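Local structure of pumilio homolog 23 (Arabidopsis thaliana, 5WZG) at residues T508-F513 / R546-D551; M142-Y147 / K221-D226; E38-I43 / L71-E76. The protein probably binds specific RNA sequences in the 3'-UTR of target mRNAs through its pumilio repeats, regulating their translation and stability. All blocks are in the same frame, centred on the assembly; numbering follows the deposited sequence.

Contact 1: T508-F513 / R546-D551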
# COMPACT_ATOMS: atom_id res chain seq x y z
N THR A 508 10.26 8.38 -18.92
CA THR A 508 11.58 9.01 -18.82
C THR A 508 11.90 9.82 -20.07
O THR A 508 12.46 10.92 -19.97
CB THR A 508 12.62 7.93 -18.57
OG1 THR A 508 12.17 7.07 -17.51
CG2 THR A 508 13.97 8.55 -18.21
N VAL A 509 11.53 9.30 -21.25
CA VAL A 509 11.78 10.03 -22.49
C VAL A 509 11.03 11.36 -22.49
O VAL A 509 11.58 12.39 -22.90
CB VAL A 509 11.40 9.18 -23.71
CG1 VAL A 509 11.40 10.04 -24.97
CG2 VAL A 509 12.36 7.97 -23.85
N GLU A 510 9.77 11.37 -22.03
CA GLU A 510 9.01 12.62 -21.99
C GLU A 510 9.54 13.57 -20.92
O GLU A 510 9.49 14.79 -21.10
CB GLU A 510 7.53 12.34 -21.75
CG GLU A 510 6.68 13.62 -21.67
CD GLU A 510 5.19 13.36 -21.56
OE1 GLU A 510 4.79 12.28 -21.08
OE2 GLU A 510 4.41 14.26 -21.95
N LYS A 511 10.04 13.03 -19.81
CA LYS A 511 10.63 13.91 -18.81
C LYS A 511 11.92 14.54 -19.32
O LYS A 511 12.16 15.73 -19.10
CB LYS A 511 10.85 13.14 -17.50
CG LYS A 511 9.56 12.83 -16.74
CD LYS A 511 8.68 14.06 -16.72
CE LYS A 511 7.61 13.99 -15.64
NZ LYS A 511 6.91 15.31 -15.54
N CYS A 512 12.77 13.75 -20.00
CA CYS A 512 13.98 14.32 -20.59
C CYS A 512 13.62 15.38 -21.62
O CYS A 512 14.20 16.48 -21.62
CB CYS A 512 14.82 13.22 -21.25
SG CYS A 512 15.63 12.12 -20.09
N PHE A 513 12.68 15.06 -22.51
CA PHE A 513 12.24 15.98 -23.55
C PHE A 513 11.81 17.32 -22.97
O PHE A 513 12.22 18.38 -23.44
CB PHE A 513 11.10 15.35 -24.35
CG PHE A 513 10.71 16.12 -25.58
CD1 PHE A 513 9.74 17.11 -25.53
CD2 PHE A 513 11.31 15.85 -26.81
CE1 PHE A 513 9.38 17.81 -26.69
CE2 PHE A 513 10.94 16.54 -27.96
CZ PHE A 513 9.98 17.52 -27.90
N ARG A 546 2.33 11.04 -29.91
CA ARG A 546 1.44 12.19 -30.06
C ARG A 546 1.91 13.38 -29.22
O ARG A 546 1.92 14.52 -29.71
CB ARG A 546 0.02 11.76 -29.67
CG ARG A 546 -1.03 12.83 -29.80
CD ARG A 546 -2.35 12.37 -29.20
NE ARG A 546 -3.22 13.51 -28.89
CZ ARG A 546 -4.45 13.42 -28.40
NH1 ARG A 546 -5.14 14.53 -28.15
NH2 ARG A 546 -4.99 12.24 -28.14
N LYS A 547 2.33 13.14 -27.97
CA LYS A 547 2.72 14.22 -27.07
C LYS A 547 3.93 14.98 -27.59
O LYS A 547 3.98 16.21 -27.52
CB LYS A 547 3.01 13.67 -25.67
CG LYS A 547 2.02 14.11 -24.62
CD LYS A 547 2.30 15.50 -24.09
CE LYS A 547 1.46 15.75 -22.84
NZ LYS A 547 1.93 16.92 -22.04
N LEU A 548 4.94 14.25 -28.06
CA LEU A 548 6.11 14.87 -28.66
C LEU A 548 5.88 15.31 -30.10
O LEU A 548 6.73 16.00 -30.66
CB LEU A 548 7.31 13.91 -28.57
CG LEU A 548 8.19 14.02 -27.32
CD1 LEU A 548 7.39 14.02 -26.05
CD2 LEU A 548 9.23 12.91 -27.27
N ASP A 549 4.73 14.96 -30.70
CA ASP A 549 4.38 15.36 -32.07
C ASP A 549 5.40 14.84 -33.08
O ASP A 549 5.95 15.59 -33.89
CB ASP A 549 4.22 16.88 -32.18
CG ASP A 549 3.65 17.32 -33.54
OD1 ASP A 549 3.02 16.50 -34.26
OD2 ASP A 549 3.84 18.51 -33.88
N ILE A 550 5.65 13.53 -33.04
CA ILE A 550 6.71 12.98 -33.87
C ILE A 550 6.32 13.03 -35.34
O ILE A 550 7.19 13.18 -36.22
CB ILE A 550 7.06 11.56 -33.39
CG1 ILE A 550 7.57 11.62 -31.95
CG2 ILE A 550 8.13 10.92 -34.27
CD1 ILE A 550 8.67 12.68 -31.72
N ASP A 551 5.02 12.94 -35.64
CA ASP A 551 4.54 13.03 -37.03
C ASP A 551 4.77 14.41 -37.61
O ASP A 551 5.20 14.53 -38.77
CB ASP A 551 3.06 12.68 -37.10
CG ASP A 551 2.80 11.19 -37.12
OD1 ASP A 551 3.77 10.40 -37.25
OD2 ASP A 551 1.62 10.83 -37.01
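Leu548 lies across one face of the Phe513 ring, and its branches are easiest to follow outward from CB. The CB step brings CG to the middle of the ring, 3.6 Å from the Phe513 centroid and only 8° off the normal, a CH-pi contact. From there the methyls part. Leu548 CD1 reaches the CD1 side of the ring, 3.9 Å from Phe513 CD1, while Leu548 CD2 settles 3.6 Å from Phe513 CD2 and also meets Val509 CG1 at 4.3 Å. With CG anti to the backbone N (chi1 -171°), the Phe513 ring is carried across to the other helix, and the two side chains run past each other in opposite senses. With an alanine in place of this phenylalanine, Leu548 CG and both methyls would probably lose the surface they rest on, opening a gap beside Trp560 and Ile524. Toward solvent, the extended Glu510 meets Lys547: OE2 lies 3.3 Å from Lys547 CD, and the salt bridge from OE2 to NZ is long at 3.6 Å. Glu510 OE1 is held instead by Tyr543 OH. Just past Leu548, Asp549 takes positive phi in a Schellman motif and its side chain caps helix 550-555. This is helix-on-helix packing of an all-helical pumilio superhelix, joining helix 503-514 of the eighth repeat to helix 541-548 near the C terminus.

Contact 2: M142-Y147 / K221-D226. With nucleotides of chain B.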
# COMPACT_ATOMS: atom_id res chain seq x y z
N MET A 142 -14.46 -16.06 16.11
CA MET A 142 -14.60 -15.61 14.73
C MET A 142 -13.51 -14.61 14.37
O MET A 142 -13.00 -14.62 13.25
CB MET A 142 -15.98 -15.01 14.52
CG MET A 142 -16.14 -14.38 13.19
SD MET A 142 -17.81 -13.80 13.04
CE MET A 142 -17.77 -13.05 11.43
N MET A 143 -13.12 -13.76 15.33
CA MET A 143 -12.03 -12.83 15.07
C MET A 143 -10.74 -13.56 14.74
O MET A 143 -9.95 -13.09 13.92
CB MET A 143 -11.81 -11.92 16.27
CG MET A 143 -12.84 -10.85 16.43
SD MET A 143 -12.55 -9.94 17.96
CE MET A 143 -11.26 -8.81 17.43
N CYS A 144 -10.50 -14.70 15.39
CA CYS A 144 -9.26 -15.46 15.26
C CYS A 144 -9.38 -16.57 14.23
O CYS A 144 -8.39 -17.25 13.95
CB CYS A 144 -8.85 -16.06 16.61
SG CYS A 144 -8.46 -14.84 17.89
N ASN A 145 -10.56 -16.77 13.66
CA ASN A 145 -10.73 -17.82 12.68
C ASN A 145 -10.22 -17.33 11.33
O ASN A 145 -10.46 -16.18 10.95
CB ASN A 145 -12.22 -18.22 12.60
CG ASN A 145 -12.49 -19.27 11.55
OD1 ASN A 145 -12.83 -18.95 10.40
ND2 ASN A 145 -12.29 -20.52 11.92
N CYS A 146 -9.50 -18.20 10.60
CA CYS A 146 -8.90 -17.75 9.34
C CYS A 146 -9.94 -17.34 8.31
O CYS A 146 -9.69 -16.44 7.51
CB CYS A 146 -7.98 -18.82 8.75
SG CYS A 146 -8.76 -20.36 8.29
N TYR A 147 -11.12 -17.98 8.29
CA TYR A 147 -12.15 -17.59 7.33
C TYR A 147 -13.01 -16.46 7.88
O TYR A 147 -13.30 -15.49 7.16
CB TYR A 147 -13.03 -18.78 6.96
CG TYR A 147 -12.22 -20.02 6.63
CD1 TYR A 147 -11.47 -20.08 5.46
CD2 TYR A 147 -12.18 -21.09 7.49
CE1 TYR A 147 -10.71 -21.19 5.16
CE2 TYR A 147 -11.42 -22.21 7.19
CZ TYR A 147 -10.68 -22.25 6.04
OH TYR A 147 -9.93 -23.36 5.73
N LYS A 221 -4.63 -9.35 25.17
CA LYS A 221 -3.22 -9.66 24.99
C LYS A 221 -3.03 -10.73 23.93
O LYS A 221 -2.09 -10.65 23.12
CB LYS A 221 -2.59 -10.11 26.30
CG LYS A 221 -1.12 -9.73 26.37
CD LYS A 221 -0.38 -10.37 27.54
CE LYS A 221 1.00 -9.69 27.72
NZ LYS A 221 1.69 -9.33 26.43
N TYR A 222 -3.90 -11.74 23.92
CA TYR A 222 -3.80 -12.79 22.92
C TYR A 222 -4.26 -12.30 21.54
O TYR A 222 -3.71 -12.73 20.52
CB TYR A 222 -4.59 -14.03 23.35
CG TYR A 222 -4.71 -15.05 22.23
CD1 TYR A 222 -3.55 -15.63 21.67
CD2 TYR A 222 -5.96 -15.39 21.68
CE1 TYR A 222 -3.63 -16.53 20.62
CE2 TYR A 222 -6.06 -16.30 20.63
CZ TYR A 222 -4.88 -16.87 20.10
OH TYR A 222 -4.95 -17.77 19.05
N LEU A 223 -5.24 -11.39 21.50
CA LEU A 223 -5.68 -10.84 20.22
C LEU A 223 -4.57 -10.05 19.53
O LEU A 223 -4.46 -10.07 18.30
CB LEU A 223 -6.92 -9.96 20.42
CG LEU A 223 -8.22 -10.59 20.96
CD1 LEU A 223 -9.28 -9.53 21.12
CD2 LEU A 223 -8.75 -11.76 20.10
N GLN A 224 -3.73 -9.35 20.31
CA GLN A 224 -2.59 -8.61 19.80
C GLN A 224 -1.66 -9.47 18.97
O GLN A 224 -0.94 -8.96 18.10
CB GLN A 224 -1.79 -8.04 20.96
CG GLN A 224 -2.40 -6.85 21.68
CD GLN A 224 -1.52 -6.42 22.84
OE1 GLN A 224 -0.50 -7.06 23.11
NE2 GLN A 224 -1.91 -5.36 23.54
N VAL A 225 -1.68 -10.78 19.20
CA VAL A 225 -0.61 -11.66 18.78
C VAL A 225 -1.12 -12.80 17.91
O VAL A 225 -0.31 -13.55 17.33
CB VAL A 225 0.15 -12.16 20.04
CG1 VAL A 225 0.21 -13.66 20.19
CG2 VAL A 225 1.52 -11.44 20.18
N ASP A 226 -2.42 -12.91 17.73
CA ASP A 226 -3.02 -13.82 16.78
C ASP A 226 -3.13 -13.12 15.42
O ASP A 226 -3.69 -12.02 15.33
CB ASP A 226 -4.39 -14.27 17.29
CG ASP A 226 -5.11 -15.14 16.31
OD1 ASP A 226 -5.74 -14.60 15.35
OD2 ASP A 226 -5.05 -16.37 16.49
P G B 9 -3.98 -18.51 2.44
OP1 G B 9 -3.21 -19.76 2.25
OP2 G B 9 -3.96 -17.47 1.40
O5' G B 9 -5.50 -18.92 2.67
C5' G B 9 -5.89 -19.92 3.60
C4' G B 9 -7.34 -20.29 3.41
O4' G B 9 -8.15 -19.09 3.55
C3' G B 9 -7.68 -20.87 2.04
O3' G B 9 -8.76 -21.80 2.14
C2' G B 9 -8.20 -19.66 1.29
O2' G B 9 -9.07 -19.96 0.21
C1' G B 9 -8.93 -18.92 2.39
N9 G B 9 -9.10 -17.50 2.07
C8 G B 9 -8.13 -16.71 1.51
N7 G B 9 -8.54 -15.50 1.27
C5 G B 9 -9.87 -15.50 1.66
C6 G B 9 -10.83 -14.46 1.62
O6 G B 9 -10.66 -13.31 1.20
N1 G B 9 -12.07 -14.86 2.11
C2 G B 9 -12.35 -16.13 2.59
N2 G B 9 -13.60 -16.37 3.05
N3 G B 9 -11.44 -17.10 2.62
C4 G B 9 -10.24 -16.73 2.14
P G B 10 -8.48 -23.37 2.31
OP1 G B 10 -8.31 -23.56 3.78
OP2 G B 10 -7.44 -23.82 1.33
O5' G B 10 -9.85 -24.06 1.95
C5' G B 10 -10.30 -24.20 0.61
C4' G B 10 -11.77 -24.51 0.64
O4' G B 10 -12.52 -23.28 0.42
C3' G B 10 -12.27 -25.50 -0.39
O3' G B 10 -13.42 -26.16 0.14
C2' G B 10 -12.72 -24.58 -1.51
O2' G B 10 -13.64 -25.16 -2.40
C1' G B 10 -13.33 -23.43 -0.71
N9 G B 10 -13.33 -22.17 -1.43
C8 G B 10 -12.24 -21.45 -1.85
N7 G B 10 -12.57 -20.38 -2.52
C5 G B 10 -13.95 -20.41 -2.52
C6 G B 10 -14.86 -19.51 -3.10
O6 G B 10 -14.56 -18.49 -3.72
N1 G B 10 -16.19 -19.90 -2.91
C2 G B 10 -16.58 -21.03 -2.21
N2 G B 10 -17.91 -21.25 -2.11
N3 G B 10 -15.73 -21.90 -1.65
C4 G B 10 -14.45 -21.52 -1.86
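Cys144 SG sits among Leu223, Tyr222 and Asp226. The sulfur lies 3.8 Å from Leu223 CD2, with Asp226 CG at 3.7 Å from it, and it approaches the Tyr222 ring obliquely, 5.0 Å from the centroid and 57° off the normal, a cysteine sulfur-aromatic contact. It gets there because SG is anti to its own carbonyl carbon (chi1 -64°), directed at the other segment. Beside it the Asp226 carboxylate lies against Cys144, OD1 3.6 Å from its CA, and deeper in the fold Met143 CE touches Leu223 CD1 at 4.2 Å, the apolar end of the same patch.

The next shell sets these groups in place. Asp226 is the N-cap of helix 227-239: OD1 accepts from Ser229 N and, weakly, from Tyr228 N, so the carboxylate beside Cys144 is fixed by the helix start it caps. On the other segment Asn145 does similar work, its OD1 taking a weak bond from Tyr147 N (2.9 Å, 129°) as well as a hydrogen bond from Gly148 N. This capping turn carries Tyr147 toward the RNA. Its OH donates to OP1 of G10 of chain B at 2.5 Å, with that oxygen and O3' of G9 of chain B both at the ring edge, while Cys146 SG lies over the centre of one face. Two neighbouring pumilio repeats, the third and fourth, are joined here through turns that each follow a short helix and start the next with a capping Asn or Asp, and the turn of the third also delivers a tyrosine to the RNA backbone, as befits the RNA-binding superhelix of this family.

Contact 3: E38-I43 / L71-E76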
# COMPACT_ATOMS: atom_id res chain seq x y z
N GLU A 38 -33.69 -9.46 -15.87
CA GLU A 38 -34.73 -9.25 -14.88
C GLU A 38 -35.32 -10.56 -14.39
O GLU A 38 -35.56 -10.72 -13.19
CB GLU A 38 -35.85 -8.36 -15.43
CG GLU A 38 -36.81 -7.94 -14.32
CD GLU A 38 -38.18 -7.51 -14.82
OE1 GLU A 38 -38.26 -6.86 -15.89
OE2 GLU A 38 -39.18 -7.83 -14.13
N GLU A 39 -35.57 -11.51 -15.31
CA GLU A 39 -36.03 -12.83 -14.90
C GLU A 39 -34.98 -13.54 -14.04
O GLU A 39 -35.32 -14.20 -13.05
CB GLU A 39 -36.36 -13.68 -16.12
CG GLU A 39 -36.92 -15.05 -15.79
CD GLU A 39 -36.92 -15.99 -16.97
OE1 GLU A 39 -36.34 -15.66 -18.03
OE2 GLU A 39 -37.52 -17.08 -16.85
N ARG A 40 -33.70 -13.43 -14.43
CA ARG A 40 -32.60 -13.98 -13.65
C ARG A 40 -32.66 -13.52 -12.20
O ARG A 40 -32.46 -14.31 -11.27
CB ARG A 40 -31.27 -13.56 -14.27
CG ARG A 40 -30.06 -14.18 -13.60
CD ARG A 40 -28.78 -13.55 -14.11
NE ARG A 40 -27.64 -14.45 -13.96
CZ ARG A 40 -26.93 -14.58 -12.84
NH1 ARG A 40 -27.24 -13.87 -11.75
NH2 ARG A 40 -25.90 -15.42 -12.80
N SER A 41 -32.92 -12.24 -12.00
CA SER A 41 -32.97 -11.68 -10.66
C SER A 41 -34.12 -12.28 -9.85
O SER A 41 -33.98 -12.49 -8.64
CB SER A 41 -33.09 -10.16 -10.75
OG SER A 41 -33.16 -9.56 -9.48
N VAL A 42 -35.25 -12.58 -10.50
CA VAL A 42 -36.39 -13.14 -9.79
C VAL A 42 -36.15 -14.61 -9.46
O VAL A 42 -36.49 -15.08 -8.36
CB VAL A 42 -37.67 -12.93 -10.62
CG1 VAL A 42 -38.89 -13.61 -10.01
CG2 VAL A 42 -37.93 -11.43 -10.78
N ILE A 43 -35.55 -15.36 -10.39
CA ILE A 43 -35.16 -16.74 -10.10
C ILE A 43 -34.19 -16.78 -8.92
O ILE A 43 -34.33 -17.62 -8.02
CB ILE A 43 -34.57 -17.40 -11.36
CG1 ILE A 43 -35.64 -17.56 -12.44
CG2 ILE A 43 -33.98 -18.77 -11.04
CD1 ILE A 43 -35.15 -18.26 -13.70
N LEU A 71 -26.61 -16.83 -6.37
CA LEU A 71 -27.94 -16.34 -6.03
C LEU A 71 -27.87 -15.01 -5.28
O LEU A 71 -28.65 -14.09 -5.57
CB LEU A 71 -28.68 -17.38 -5.19
CG LEU A 71 -28.74 -18.81 -5.72
CD1 LEU A 71 -29.60 -19.67 -4.79
CD2 LEU A 71 -29.25 -18.85 -7.16
N LEU A 72 -26.96 -14.90 -4.31
CA LEU A 72 -26.88 -13.69 -3.50
C LEU A 72 -26.44 -12.50 -4.33
O LEU A 72 -26.91 -11.37 -4.12
CB LEU A 72 -25.93 -13.91 -2.33
CG LEU A 72 -26.46 -14.91 -1.30
CD1 LEU A 72 -25.38 -15.34 -0.35
CD2 LEU A 72 -27.66 -14.32 -0.54
N GLU A 73 -25.56 -12.72 -5.29
CA GLU A 73 -25.03 -11.64 -6.10
C GLU A 73 -25.97 -11.25 -7.24
O GLU A 73 -25.76 -10.20 -7.86
CB GLU A 73 -23.64 -12.05 -6.62
CG GLU A 73 -23.41 -11.90 -8.13
CD GLU A 73 -23.32 -13.24 -8.89
OE1 GLU A 73 -24.38 -13.73 -9.41
OE2 GLU A 73 -22.19 -13.78 -8.95
N GLY A 74 -27.03 -12.03 -7.47
CA GLY A 74 -27.93 -11.79 -8.59
C GLY A 74 -29.37 -11.50 -8.20
O GLY A 74 -30.22 -11.31 -9.08
N CYS A 75 -29.66 -11.44 -6.91
CA CYS A 75 -31.00 -11.20 -6.42
C CYS A 75 -31.21 -9.72 -6.11
O CYS A 75 -30.28 -8.91 -6.16
CB CYS A 75 -31.29 -12.04 -5.17
SG CYS A 75 -30.31 -11.59 -3.69
N GLU A 76 -32.44 -9.37 -5.80
CA GLU A 76 -32.79 -8.00 -5.42
C GLU A 76 -32.59 -7.79 -3.93
O GLU A 76 -32.50 -8.74 -3.14
CB GLU A 76 -34.23 -7.68 -5.81
CG GLU A 76 -34.37 -7.16 -7.24
CD GLU A 76 -35.70 -7.56 -7.86
OE1 GLU A 76 -36.26 -8.60 -7.45
OE2 GLU A 76 -36.19 -6.82 -8.75
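Arg40 and Ser41, neighbours on helix 37-49, reach to two different places at the end of helix 64-74. The Arg40 chain runs extended from CG to NE and crosses Glu73 at a slant, the guanidinium and carboxylate planes turned 43° apart. The two groups are therefore not paired side by side: NH1 alone makes the closer approach, a long salt bridge of 3.7 Å to Glu73 OE1. Glu73 bends at chi2 to bring that oxygen round. The edge of the same guanidinium also lies against the bare backbone of Gly74, with NH1 3.8 Å from Gly74 CA, and Phe30 of helix 17-31 adds a cation-pi partner for the arginine.

All of this belongs to the N-terminal end of the helical superhelix, where helix 37-49 packs on the turn after helix 64-74; that turn, within residues 71-76, belongs to the first pumilio repeat. The CB of Cys75 is directed away from segment 38-43, and its side chain packs on Cys44, Leu48 and Leu80.

Ser41 engages the carbonyl of the same glycine. With OG anti to the backbone N (chi1 179°), its hydroxyl donates a weak bond to Gly74 O at 3.4 Å, and Ser41 CA makes a CH...O contact to that same oxygen at 3.2 Å with 150° at the hydrogen. Two weak donors from one residue thus share a single carbonyl oxygen. From beyond, Glu76, at the N-cap position of helix 77-87, lays its chain alongside the hydroxyl: its CG is 3.5 Å from Ser41 OG. The Glu76 chain bends at chi2, and its carboxylate carbon CD stays 3.6 Å from Ser41 OG. Glu38 OE2 stands 6.2 Å from Glu76 OE2, a pair of like charges.

In the fold
Followed from the N terminus, contact 3 closes first, bringing the end of helix 64-74 back onto helix 37-49 over a loop of 27 residues, mostly helical. Contact 2 comes next and spans 73 residues, tying the third pumilio repeat to the fourth. Contact 1 closes last, over 32 residues, fastening helix 503-514 of the eighth repeat to helix 541-548 near the C terminus. The three loops follow in series, neither nesting nor crossing. Contacts 2 and 3 have centres about 35 Å apart, whereas the centre of contact 1 lies about 53 Å from that of contact 2, on the opposite side of the chain's centre. Each is thus a local closure within one long arc of helices.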